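Local atomic coordinates of gluconate kinase (Lactobacillus acidophilus, PDB entry 3LL3), a protein that binds ATP and D-xylulose and, as an FGGY-family carbohydrate kinase, probably transfers phosphate from ATP to a sugar acid or ketose. Residues D54-Q57 with E58-D62; L187-Q191 with E192-I196; E220-K224 with L225-S229; G402-S406 with D407-Q411; Q472-F475 with P476-C479. All coordinates share one frame; numbering follows the deposited sequence.

Contact 1: D54-Q57 with E58-D62; sequences DAVQ and EIIFD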
# COMPACT_ATOMS: atom_id res chain seq x y z
N ASP A 54 14.85 -12.48 -41.46
CA ASP A 54 14.98 -13.93 -41.62
C ASP A 54 13.74 -14.66 -41.10
O ASP A 54 13.22 -15.58 -41.75
CB ASP A 54 16.24 -14.44 -40.91
CG ASP A 54 17.54 -14.06 -41.64
OD1 ASP A 54 17.47 -13.48 -42.75
OD2 ASP A 54 18.63 -14.35 -41.11
N ALA A 55 13.25 -14.28 -39.92
CA ALA A 55 12.02 -14.88 -39.39
C ALA A 55 10.88 -14.65 -40.37
O ALA A 55 10.10 -15.56 -40.65
CB ALA A 55 11.69 -14.32 -38.01
N VAL A 56 10.80 -13.45 -40.92
CA VAL A 56 9.76 -13.09 -41.88
C VAL A 56 9.76 -14.00 -43.12
O VAL A 56 8.70 -14.46 -43.54
CB VAL A 56 9.89 -11.61 -42.33
CG1 VAL A 56 9.10 -11.37 -43.58
CG2 VAL A 56 9.42 -10.70 -41.23
N GLN A 57 10.93 -14.25 -43.70
CA GLN A 57 10.99 -15.12 -44.88
C GLN A 57 10.57 -16.53 -44.53
O GLN A 57 9.91 -17.21 -45.30
CB GLN A 57 12.40 -15.19 -45.44
CG GLN A 57 13.01 -13.87 -45.81
CD GLN A 57 14.45 -14.03 -46.22
OE1 GLN A 57 15.36 -13.59 -45.53
NE2 GLN A 57 14.67 -14.72 -47.32
N GLU A 58 11.01 -16.97 -43.35
CA GLU A 58 10.79 -18.32 -42.89
C GLU A 58 9.29 -18.54 -42.65
O GLU A 58 8.71 -19.52 -43.12
CB GLU A 58 11.57 -18.52 -41.60
CG GLU A 58 11.99 -19.94 -41.34
CD GLU A 58 12.85 -20.04 -40.09
OE1 GLU A 58 13.71 -19.16 -39.90
OE2 GLU A 58 12.65 -21.00 -39.31
N ILE A 59 8.67 -17.61 -41.95
CA ILE A 59 7.23 -17.66 -41.71
C ILE A 59 6.44 -17.72 -43.01
O ILE A 59 5.60 -18.61 -43.19
CB ILE A 59 6.77 -16.48 -40.84
CG1 ILE A 59 7.25 -16.68 -39.40
CG2 ILE A 59 5.26 -16.34 -40.87
CD1 ILE A 59 7.22 -15.43 -38.56
N ILE A 60 6.72 -16.81 -43.94
CA ILE A 60 5.98 -16.79 -45.20
C ILE A 60 6.16 -18.09 -45.99
O ILE A 60 5.19 -18.65 -46.51
CB ILE A 60 6.38 -15.59 -46.05
CG1 ILE A 60 6.01 -14.30 -45.31
CG2 ILE A 60 5.72 -15.67 -47.44
CD1 ILE A 60 6.52 -13.03 -45.98
N PHE A 61 7.38 -18.58 -46.05
CA PHE A 61 7.63 -19.83 -46.75
C PHE A 61 6.81 -20.99 -46.15
O PHE A 61 6.13 -21.71 -46.88
CB PHE A 61 9.12 -20.16 -46.76
CG PHE A 61 9.46 -21.43 -47.49
CD1 PHE A 61 9.29 -21.53 -48.86
CD2 PHE A 61 9.93 -22.54 -46.80
CE1 PHE A 61 9.60 -22.70 -49.53
CE2 PHE A 61 10.24 -23.71 -47.47
CZ PHE A 61 10.07 -23.79 -48.84
N ASP A 62 6.88 -21.14 -44.82
CA ASP A 62 6.17 -22.23 -44.15
C ASP A 62 4.67 -22.20 -44.43
O ASP A 62 4.05 -23.24 -44.64
CB ASP A 62 6.41 -22.17 -42.64
CG ASP A 62 7.81 -22.58 -42.27
OD1 ASP A 62 8.61 -22.85 -43.19
OD2 ASP A 62 8.11 -22.64 -41.06

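Contact 2: L187-Q191 with E192-I196; sequences LTWDQ and ELLDI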
# COMPACT_ATOMS: atom_id res chain seq x y z
N LEU A 187 -0.45 16.25 -41.93
CA LEU A 187 -0.16 14.84 -42.20
C LEU A 187 1.05 14.66 -43.12
O LEU A 187 1.14 13.71 -43.89
CB LEU A 187 -1.39 14.11 -42.75
CG LEU A 187 -2.62 14.21 -41.85
CD1 LEU A 187 -3.73 13.28 -42.29
CD2 LEU A 187 -2.25 13.94 -40.38
N THR A 188 2.00 15.59 -43.03
CA THR A 188 3.34 15.31 -43.52
C THR A 188 4.34 15.71 -42.43
O THR A 188 3.92 16.18 -41.37
CB THR A 188 3.62 16.02 -44.86
OG1 THR A 188 4.88 15.56 -45.39
CG2 THR A 188 3.61 17.52 -44.67
N TRP A 189 5.63 15.49 -42.65
CA TRP A 189 6.63 15.81 -41.63
C TRP A 189 6.54 17.27 -41.23
O TRP A 189 6.31 18.13 -42.07
CB TRP A 189 8.04 15.50 -42.13
CG TRP A 189 8.18 14.11 -42.69
CD1 TRP A 189 8.59 13.77 -43.96
CD2 TRP A 189 7.88 12.88 -42.02
NE1 TRP A 189 8.57 12.39 -44.10
CE2 TRP A 189 8.14 11.83 -42.92
CE3 TRP A 189 7.45 12.57 -40.73
CZ2 TRP A 189 7.98 10.50 -42.58
CZ3 TRP A 189 7.27 11.24 -40.39
CH2 TRP A 189 7.54 10.22 -41.30
N ASP A 190 6.69 17.55 -39.93
CA ASP A 190 6.68 18.92 -39.41
C ASP A 190 8.03 19.59 -39.74
O ASP A 190 9.07 19.14 -39.25
CB ASP A 190 6.44 18.89 -37.90
CG ASP A 190 6.21 20.27 -37.32
OD1 ASP A 190 5.04 20.65 -37.15
OD2 ASP A 190 7.20 20.99 -37.05
N GLN A 191 8.01 20.63 -40.58
CA GLN A 191 9.27 21.25 -41.02
C GLN A 191 10.12 21.81 -39.89
O GLN A 191 11.35 21.66 -39.88
CB GLN A 191 9.03 22.37 -42.04
CG GLN A 191 10.35 22.88 -42.66
CD GLN A 191 11.03 21.81 -43.50
OE1 GLN A 191 12.18 21.43 -43.25
NE2 GLN A 191 10.31 21.31 -44.49
N GLU A 192 9.47 22.48 -38.95
CA GLU A 192 10.13 22.98 -37.75
C GLU A 192 10.85 21.87 -36.98
O GLU A 192 11.99 22.04 -36.56
CB GLU A 192 9.09 23.68 -36.87
CG GLU A 192 9.66 24.43 -35.70
CD GLU A 192 8.60 25.25 -34.96
OE1 GLU A 192 7.44 25.33 -35.44
OE2 GLU A 192 8.95 25.82 -33.90
N LEU A 193 10.19 20.73 -36.79
CA LEU A 193 10.83 19.62 -36.08
C LEU A 193 11.99 19.00 -36.88
O LEU A 193 13.02 18.61 -36.32
CB LEU A 193 9.79 18.54 -35.69
CG LEU A 193 8.74 18.93 -34.64
CD1 LEU A 193 7.74 17.80 -34.39
CD2 LEU A 193 9.41 19.38 -33.30
N LEU A 194 11.83 18.90 -38.20
CA LEU A 194 12.91 18.41 -39.06
C LEU A 194 14.13 19.33 -38.94
O LEU A 194 15.28 18.87 -38.86
CB LEU A 194 12.46 18.36 -40.52
CG LEU A 194 11.45 17.30 -40.96
CD1 LEU A 194 11.04 17.54 -42.41
CD2 LEU A 194 12.04 15.91 -40.79
N ASP A 195 13.89 20.64 -38.91
CA ASP A 195 15.00 21.59 -38.82
C ASP A 195 15.77 21.46 -37.50
O ASP A 195 17.00 21.50 -37.49
CB ASP A 195 14.50 23.01 -39.05
CG ASP A 195 14.13 23.25 -40.52
OD1 ASP A 195 14.54 22.44 -41.38
OD2 ASP A 195 13.42 24.23 -40.81
N ILE A 196 15.05 21.24 -36.41
CA ILE A 196 15.66 21.02 -35.10
C ILE A 196 16.45 19.70 -35.08
O ILE A 196 17.52 19.61 -34.48
CB ILE A 196 14.60 21.02 -33.98
CG1 ILE A 196 13.98 22.42 -33.84
CG2 ILE A 196 15.22 20.59 -32.65
CD1 ILE A 196 12.66 22.42 -33.11

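Contact 3: E220-K224 with L225-S229; sequences EYVKK and LGIDS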
# COMPACT_ATOMS: atom_id res chain seq x y z
N GLU A 220 14.30 -12.69 -56.46
CA GLU A 220 15.00 -13.45 -55.43
C GLU A 220 14.04 -13.93 -54.35
O GLU A 220 13.98 -15.11 -54.04
CB GLU A 220 16.08 -12.59 -54.80
CG GLU A 220 16.72 -13.19 -53.56
CD GLU A 220 17.80 -12.28 -53.01
OE1 GLU A 220 18.03 -11.22 -53.62
OE2 GLU A 220 18.41 -12.63 -51.97
N TYR A 221 13.30 -12.98 -53.78
CA TYR A 221 12.43 -13.31 -52.66
C TYR A 221 11.12 -13.94 -53.09
O TYR A 221 10.41 -14.51 -52.27
CB TYR A 221 12.20 -12.07 -51.78
CG TYR A 221 13.46 -11.62 -51.12
CD1 TYR A 221 14.05 -12.39 -50.13
CD2 TYR A 221 14.09 -10.45 -51.51
CE1 TYR A 221 15.23 -11.99 -49.53
CE2 TYR A 221 15.26 -10.04 -50.92
CZ TYR A 221 15.83 -10.81 -49.93
OH TYR A 221 17.01 -10.41 -49.34
N VAL A 222 10.81 -13.88 -54.39
CA VAL A 222 9.63 -14.57 -54.90
C VAL A 222 9.84 -16.07 -54.77
O VAL A 222 8.93 -16.83 -54.42
CB VAL A 222 9.35 -14.25 -56.37
CG1 VAL A 222 8.39 -15.26 -56.97
CG2 VAL A 222 8.81 -12.83 -56.50
N LYS A 223 11.07 -16.48 -55.07
CA LYS A 223 11.46 -17.87 -54.94
C LYS A 223 11.54 -18.25 -53.47
O LYS A 223 10.94 -19.23 -53.04
CB LYS A 223 12.82 -18.09 -55.61
CG LYS A 223 12.95 -17.38 -56.96
CD LYS A 223 14.39 -17.41 -57.49
CE LYS A 223 14.47 -16.78 -58.89
NZ LYS A 223 13.58 -17.47 -59.89
N LYS A 224 12.30 -17.47 -52.69
CA LYS A 224 12.58 -17.82 -51.31
C LYS A 224 11.32 -17.91 -50.46
O LYS A 224 11.25 -18.71 -49.53
CB LYS A 224 13.55 -16.81 -50.67
CG LYS A 224 14.97 -16.84 -51.23
CD LYS A 224 15.92 -16.05 -50.34
CE LYS A 224 17.26 -15.80 -51.05
NZ LYS A 224 18.31 -15.28 -50.12
N LEU A 225 10.32 -17.09 -50.78
CA LEU A 225 9.11 -17.02 -49.98
C LEU A 225 8.05 -18.02 -50.47
O LEU A 225 7.09 -18.32 -49.76
CB LEU A 225 8.54 -15.60 -49.98
CG LEU A 225 9.44 -14.48 -49.47
CD1 LEU A 225 8.59 -13.27 -49.14
CD2 LEU A 225 10.26 -14.90 -48.25
N GLY A 226 8.21 -18.53 -51.68
CA GLY A 226 7.31 -19.54 -52.18
C GLY A 226 6.07 -18.93 -52.79
O GLY A 226 5.00 -19.54 -52.79
N ILE A 227 6.22 -17.73 -53.33
CA ILE A 227 5.09 -16.98 -53.86
C ILE A 227 5.13 -16.82 -55.38
O ILE A 227 6.01 -17.35 -56.05
CB ILE A 227 4.96 -15.60 -53.15
CG1 ILE A 227 6.25 -14.79 -53.33
CG2 ILE A 227 4.69 -15.81 -51.67
CD1 ILE A 227 6.25 -13.44 -52.58
N ASP A 228 4.15 -16.10 -55.93
CA ASP A 228 4.03 -15.85 -57.37
C ASP A 228 4.71 -14.54 -57.65
O ASP A 228 4.93 -13.74 -56.74
CB ASP A 228 2.56 -15.62 -57.76
CG ASP A 228 1.73 -16.86 -57.66
OD1 ASP A 228 2.13 -17.79 -56.93
OD2 ASP A 228 0.66 -16.90 -58.31
N SER A 229 4.97 -14.28 -58.93
CA SER A 229 5.43 -12.96 -59.36
C SER A 229 4.28 -11.95 -59.35
O SER A 229 4.51 -10.77 -59.58
CB SER A 229 6.07 -13.03 -60.76
OG SER A 229 5.10 -13.27 -61.76

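Contact 4: G402-S406 with D407-Q411; sequences GFLKS and DFVRQ. With ATP (adenosine-5'-triphosphate), chain C.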
# COMPACT_ATOMS: atom_id res chain seq x y z
N GLY A 402 -5.51 -11.77 -22.78
CA GLY A 402 -5.48 -12.85 -21.82
C GLY A 402 -5.93 -12.49 -20.42
O GLY A 402 -6.37 -13.37 -19.66
N PHE A 403 -5.84 -11.21 -20.05
CA PHE A 403 -6.25 -10.80 -18.70
C PHE A 403 -7.77 -10.84 -18.59
O PHE A 403 -8.31 -11.00 -17.50
CB PHE A 403 -5.72 -9.41 -18.35
CG PHE A 403 -6.15 -8.92 -17.00
CD1 PHE A 403 -5.71 -9.57 -15.84
CD2 PHE A 403 -6.99 -7.82 -16.87
CE1 PHE A 403 -6.10 -9.12 -14.59
CE2 PHE A 403 -7.40 -7.36 -15.60
CZ PHE A 403 -6.95 -8.01 -14.47
N LEU A 404 -8.43 -10.68 -19.73
CA LEU A 404 -9.89 -10.67 -19.82
C LEU A 404 -10.46 -12.03 -20.19
O LEU A 404 -11.55 -12.11 -20.73
CB LEU A 404 -10.35 -9.66 -20.87
CG LEU A 404 -9.78 -8.26 -20.68
CD1 LEU A 404 -10.29 -7.33 -21.77
CD2 LEU A 404 -10.06 -7.71 -19.27
N LYS A 405 -9.73 -13.10 -19.90
CA LYS A 405 -10.19 -14.44 -20.22
C LYS A 405 -11.45 -14.81 -19.46
O LYS A 405 -12.38 -15.34 -20.03
CB LYS A 405 -9.12 -15.49 -19.93
CG LYS A 405 -9.50 -16.87 -20.46
CD LYS A 405 -8.73 -18.00 -19.78
CE LYS A 405 -7.25 -17.93 -20.09
NZ LYS A 405 -6.98 -17.70 -21.56
N SER A 406 -11.47 -14.52 -18.16
CA SER A 406 -12.52 -15.00 -17.28
C SER A 406 -13.78 -14.15 -17.36
O SER A 406 -13.71 -12.94 -17.57
CB SER A 406 -12.03 -15.02 -15.84
OG SER A 406 -11.93 -13.68 -15.38
N ASP A 407 -14.93 -14.78 -17.18
CA ASP A 407 -16.18 -14.06 -16.99
C ASP A 407 -16.13 -13.06 -15.84
O ASP A 407 -16.78 -12.02 -15.87
CB ASP A 407 -17.33 -15.04 -16.71
CG ASP A 407 -17.82 -15.72 -17.95
OD1 ASP A 407 -17.34 -15.37 -19.05
OD2 ASP A 407 -18.69 -16.59 -17.81
N PHE A 408 -15.41 -13.41 -14.78
CA PHE A 408 -15.35 -12.53 -13.62
C PHE A 408 -14.70 -11.18 -14.01
O PHE A 408 -15.22 -10.09 -13.72
CB PHE A 408 -14.58 -13.22 -12.49
CG PHE A 408 -14.25 -12.31 -11.34
CD1 PHE A 408 -15.27 -11.72 -10.60
CD2 PHE A 408 -12.94 -12.03 -11.00
CE1 PHE A 408 -14.97 -10.86 -9.54
CE2 PHE A 408 -12.63 -11.19 -9.93
CZ PHE A 408 -13.65 -10.60 -9.20
N VAL A 409 -13.57 -11.26 -14.68
CA VAL A 409 -12.88 -10.02 -15.08
C VAL A 409 -13.67 -9.26 -16.15
O VAL A 409 -13.76 -8.05 -16.12
CB VAL A 409 -11.44 -10.29 -15.53
CG1 VAL A 409 -10.76 -9.01 -16.12
CG2 VAL A 409 -10.63 -10.82 -14.35
N ARG A 410 -14.28 -9.98 -17.08
CA ARG A 410 -15.10 -9.33 -18.10
C ARG A 410 -16.21 -8.53 -17.44
O ARG A 410 -16.44 -7.37 -17.79
CB ARG A 410 -15.65 -10.36 -19.08
CG ARG A 410 -14.59 -10.94 -19.99
CD ARG A 410 -15.05 -12.20 -20.69
NE ARG A 410 -14.03 -12.67 -21.62
CZ ARG A 410 -14.23 -13.67 -22.48
NH1 ARG A 410 -15.40 -14.31 -22.50
NH2 ARG A 410 -13.26 -14.04 -23.31
N GLN A 411 -16.89 -9.16 -16.48
CA GLN A 411 -18.01 -8.51 -15.82
C GLN A 411 -17.55 -7.35 -14.95
O GLN A 411 -18.22 -6.31 -14.85
CB GLN A 411 -18.80 -9.52 -14.96
CG GLN A 411 -20.05 -8.93 -14.36
CD GLN A 411 -21.05 -8.52 -15.44
OE1 GLN A 411 -21.56 -7.39 -15.44
NE2 GLN A 411 -21.32 -9.42 -16.37
PG ATP C . 0.30 -11.84 -27.30
O1G ATP C . 0.57 -13.35 -26.68
O2G ATP C . -1.02 -11.86 -28.31
O3G ATP C . 1.49 -11.37 -28.00
PB ATP C . 0.36 -11.18 -24.51
O1B ATP C . -0.02 -9.86 -23.61
O2B ATP C . 1.77 -11.54 -24.38
O3B ATP C . -0.03 -10.78 -26.07
PA ATP C . -2.03 -12.57 -23.46
O1A ATP C . -3.13 -11.60 -24.19
O2A ATP C . -2.41 -13.97 -23.49
O3A ATP C . -0.50 -12.54 -24.09
O5' ATP C . -1.97 -12.09 -21.89
C5' ATP C . -0.96 -12.62 -21.07
C4' ATP C . -1.36 -12.41 -19.63
O4' ATP C . -2.55 -13.01 -19.16
C3' ATP C . -0.31 -12.51 -18.48
O3' ATP C . 0.29 -11.30 -18.12
C2' ATP C . -1.05 -13.33 -17.36
O2' ATP C . -0.69 -12.95 -16.06
C1' ATP C . -2.49 -13.11 -17.77
N9 ATP C . -3.38 -14.21 -17.44
C8 ATP C . -3.23 -15.52 -17.75
N7 ATP C . -4.42 -16.18 -17.33
C5 ATP C . -5.28 -15.20 -16.78
C6 ATP C . -6.58 -15.28 -16.22
N6 ATP C . -7.27 -16.57 -16.19
N1 ATP C . -7.19 -14.18 -15.77
C2 ATP C . -6.57 -12.96 -15.84
N3 ATP C . -5.30 -12.89 -16.38
C4 ATP C . -4.68 -14.01 -16.84

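Contact 5: Q472-F475 with P476-C479; sequences QKLF and PLYC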
# COMPACT_ATOMS: atom_id res chain seq x y z
N GLN A 472 -18.69 3.07 -8.80
CA GLN A 472 -18.81 4.49 -9.10
C GLN A 472 -18.49 5.33 -7.87
O GLN A 472 -17.95 6.44 -7.98
CB GLN A 472 -20.22 4.79 -9.61
CG GLN A 472 -20.37 6.13 -10.28
CD GLN A 472 -21.54 6.15 -11.26
OE1 GLN A 472 -22.03 5.10 -11.68
NE2 GLN A 472 -21.97 7.35 -11.64
N LYS A 473 -18.84 4.81 -6.70
CA LYS A 473 -18.52 5.50 -5.47
C LYS A 473 -17.06 5.28 -5.07
O LYS A 473 -16.43 6.15 -4.47
CB LYS A 473 -19.48 5.09 -4.34
CG LYS A 473 -19.07 5.63 -2.98
CD LYS A 473 -20.15 5.46 -1.91
CE LYS A 473 -19.86 6.33 -0.69
NZ LYS A 473 -21.03 6.39 0.23
N LEU A 474 -16.50 4.12 -5.43
CA LEU A 474 -15.14 3.79 -5.02
C LEU A 474 -14.05 4.39 -5.92
O LEU A 474 -12.93 4.64 -5.45
CB LEU A 474 -14.97 2.27 -4.92
CG LEU A 474 -13.57 1.78 -4.54
CD1 LEU A 474 -13.17 2.29 -3.14
CD2 LEU A 474 -13.54 0.25 -4.61
N PHE A 475 -14.35 4.62 -7.20
CA PHE A 475 -13.37 5.22 -8.10
C PHE A 475 -12.80 6.57 -7.63
O PHE A 475 -11.60 6.82 -7.76
CB PHE A 475 -13.90 5.32 -9.55
CG PHE A 475 -12.87 5.79 -10.55
CD1 PHE A 475 -11.65 5.13 -10.68
CD2 PHE A 475 -13.13 6.88 -11.37
CE1 PHE A 475 -10.68 5.57 -11.60
CE2 PHE A 475 -12.18 7.32 -12.29
CZ PHE A 475 -10.95 6.66 -12.41
N PRO A 476 -13.66 7.45 -7.10
CA PRO A 476 -13.11 8.71 -6.60
C PRO A 476 -12.08 8.49 -5.48
O PRO A 476 -11.13 9.25 -5.39
CB PRO A 476 -14.35 9.44 -6.04
CG PRO A 476 -15.47 8.93 -6.92
CD PRO A 476 -15.14 7.47 -7.14
N LEU A 477 -12.28 7.49 -4.64
CA LEU A 477 -11.30 7.19 -3.59
C LEU A 477 -9.99 6.69 -4.21
O LEU A 477 -8.91 7.06 -3.76
CB LEU A 477 -11.85 6.16 -2.61
CG LEU A 477 -10.90 5.65 -1.52
CD1 LEU A 477 -10.37 6.79 -0.68
CD2 LEU A 477 -11.60 4.61 -0.65
N TYR A 478 -10.09 5.86 -5.25
CA TYR A 478 -8.90 5.40 -5.98
C TYR A 478 -8.10 6.60 -6.48
O TYR A 478 -6.88 6.64 -6.35
CB TYR A 478 -9.32 4.52 -7.16
CG TYR A 478 -8.20 4.11 -8.10
CD1 TYR A 478 -7.54 2.89 -7.96
CD2 TYR A 478 -7.80 4.96 -9.13
CE1 TYR A 478 -6.51 2.52 -8.83
CE2 TYR A 478 -6.78 4.60 -10.00
CZ TYR A 478 -6.14 3.39 -9.85
OH TYR A 478 -5.12 3.08 -10.72
N CYS A 479 -8.79 7.59 -7.04
CA CYS A 479 -8.15 8.79 -7.56
C CYS A 479 -7.57 9.67 -6.45
O CYS A 479 -6.56 10.35 -6.65
CB CYS A 479 -9.13 9.60 -8.42
SG CYS A 479 -9.62 8.73 -9.92

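Contact 1: D54-Q57 with E58-D62
E58 follows directly on Q57 and folds its CB back between two carbonyls of the preceding turn, 3.4 Å from D54 O and equally far from A55 O. Its backbone N donates to D54 O at 3.1 Å. CG is anti to the backbone N (chi1 -152°) and the glutamate chain is extended beyond it; its carboxylate remains well apart from that of D54, with E58 OE1 7.0 Å from D54 OD2, so the two like charges on this exposed flank are not pressed together. Q57 takes the other course at its first torsion: CG lies anti to its carbonyl carbon (chi1 -57°), and the straight chain beyond it reaches the side chains of Y221 and K224 on helix 219-225. The carbonyl of Q57 meanwhile accepts from F61 N at 3.0 Å and has F61 CB beside it. All of this belongs to helix 49-65, which covers the mixed sheet of the N-terminal FGGY domain, part of an actin-like ATPase fold. On the sheet-facing side V56 and I60, one turn apart, lie side by side and point the same way. V56 CG1 meets I60 CD1 at 3.9 Å, while I60 CG1 is held close to V56 O, at 3.2 Å. V56 and I60 both rest on M9 of strand 4-11, and strand 70-78 supplies W76 under V56 and I74 under I60.

Contact 2: L187-Q191 with E192-I196
The carboxylate of D190 swings round to meet the backbone of L193, its OD2 taking the L193 N-H at 3.0 Å through the anti lone pair, the one directed away from OD1. CG of D190 is anti to its backbone N (chi1 -172°), which sets the acid group beside the first turn rather than back along the incoming loop. The two side chains of this pair cross obliquely, and L193 CG comes to 3.5 Å from D190 OD2, so apolar carbon flanks the capping oxygen. E192 runs alongside D190 in the same direction, the two carboxylate planes 38° apart. The like charges would probably repel, but K123 of helix 116-124 forms salt bridges with both D190 OD1 and E192 OE1, and Q119 bonds the other oxygen of E192. D190 is thus the N-cap of helix 191-197: its side chain closes the first turn, and its carbonyl O accepts L194 N at 3.0 Å in the first regular helical bond. On another side of the turn L194 points back at the loop. Its CD1 touches W189 CB at 3.6 Å, and its CG lies 3.5 Å from D190 O. The indole of W189 itself leads away from the helix, yet W189 and L194 both pack on L204, while L193 faces I120 and T124 of helix 116-124. Further along, Q191 O receives D195 N at 2.9 Å, with D195 CB close to the same carbonyl.

Contact 3: E220-K224 with L225-S229
V222 O is gripped by two amides as the chain leaves the helix: I227 N donates to it at 3.1 Å, in the carbonyl plane, and G226 N adds a weak bond at 3.3 Å. A second weak bond joins G226 N to K223 O. With G226 at a phi of 84° these bonds make a Schellman motif, in which a side chain at G226 would jam against the preceding carbonyl. V222 CG1 meets I227 CG1 at 4.2 Å, the apolar pair that accompanies this turn, and lies near I227 O. One step earlier L225 N bonds Y221 O at 3.0 Å from above the carbonyl plane, and L225 CG presses on the same oxygen, also at 3.0 Å, a tight fit. Because CG is anti to the carbonyl carbon (chi1 -58°), it sits on the Y221 oxygen while the two methyls lead on toward helix 49-65. With an alanine here those methyls would be lost, and a gap would probably open beside Q57 and I60. Helix 219-225 sits against helix 49-65, where T64 OG1 bonds L225 O and F53 meets the Y221 ring edge-to-face, while L165 of helix 157-166 touches L225 and I71 of strand 70-78 receives I227.

Contact 4: G402-S406 with D407-Q411
The glycine-rich turn that follows strand 396-400 and leads into helix 407-417 is part of the ATP pocket, consistent with the adenosine motif of actin-like ATPase folds. G402 N donates to ATP O1A at 2.8 Å, and any CB on G402 would collide with ATP O2A. F403 comes obliquely to the N3 and C2 side of the base: its CD1 lies 3.4 Å from ATP N3. T261 N and G300 O also hydrogen-bond the nucleotide. F403 also reaches the helix, since V409 CG1 makes an off-centre CH-pi contact with its ring, 4.3 Å from the centroid. The same methyl is squeezed against L404 CD2 at 3.5 Å, tighter than usual for carbons, the valine crossing F403 and L404 at about right angles. S406 is the N-cap. Its OG, set between backbone N and carbonyl carbon (chi1 72°), accepts V409 N at 3.0 Å, and its carbonyl accepts R410 N. R410 then ties the helix back to the turn: its chain runs extended to NE, which bonds L404 O at 2.7 Å, and NH1 is hydrogen-bonded to Y461 OH, which D407 OD1 also engages. A leucine in place of R410 would remove these donors and would probably leave the L404 carbonyl without its partner and the turn less firmly tied to the helix. K405 O lies over the guanidinium from another direction, 3.4 Å above its plane and over the centre of one face.

Contact 5: Q472-F475 with P476-C479
One face of the F475 ring carries the sulfur of C479, which stands 3.7 Å from the ring centroid and 21° off the ring normal, with SG drawn toward the CZ rim at 3.5 Å. This is a cysteine sulfur-aromatic contact between residues one helical turn apart. It depends on two torsions: F475 CG is anti to its backbone N (chi1 -174°), carrying the ring toward the following turn, and C479 SG is anti to its own carbonyl carbon, which turns it back. The Y478 ring is nearly parallel to that of F475, the planes 19° apart, but slid so far that the two barely overlap; they meet instead through F475 CE1 and Y478 CD2 at 3.8 Å. Y381 of helix 365-388 meets the F475 ring edge-to-face, and F378 of that helix touches the Y478 ring. On another side of the helix L474 CD1 touches L477 CD2 at 3.7 Å, and L477 packs on F492 of the second subunit. Residues 472 to 479 all lie on helix 465-485, which is kinked at P476. The proline nitrogen has no hydrogen to give, and its CD stands where the amide hydrogen would be, 3.1 Å from Q472 O and 3.2 Å from K473 O. Regular bonding resumes with Y478 N to L474 O and C479 N to F475 O. The side chains that meet across the kink do so through ring, thiol and branched apolar groups, with no charged pair among them, beside the two backbone bonds that follow the proline.

Overall arrangement
Contacts 1 and 3 are neighbours: helices 49-65 and 219-225 touch, so a mid-helix turn and a helix end share one layer beside the N-terminal sheet. Contact 2, also in the N-terminal half, lies apart from both. Contact 4, in the C-terminal half, alone of the five touches ATP; contact 5 alone reaches the second subunit. The centres of contacts 4 and 5 are about 21 Å apart. All five are partly buried, contacts 1 and 2 with four buried residues each and the others with three, and each has an exposed flank. Contacts 2 and 4 start helices with side-chain caps, a carboxylate and a hydroxyl respectively, contact 3 ends one through backbone amides, and contacts 1 and 5 run mid-helix.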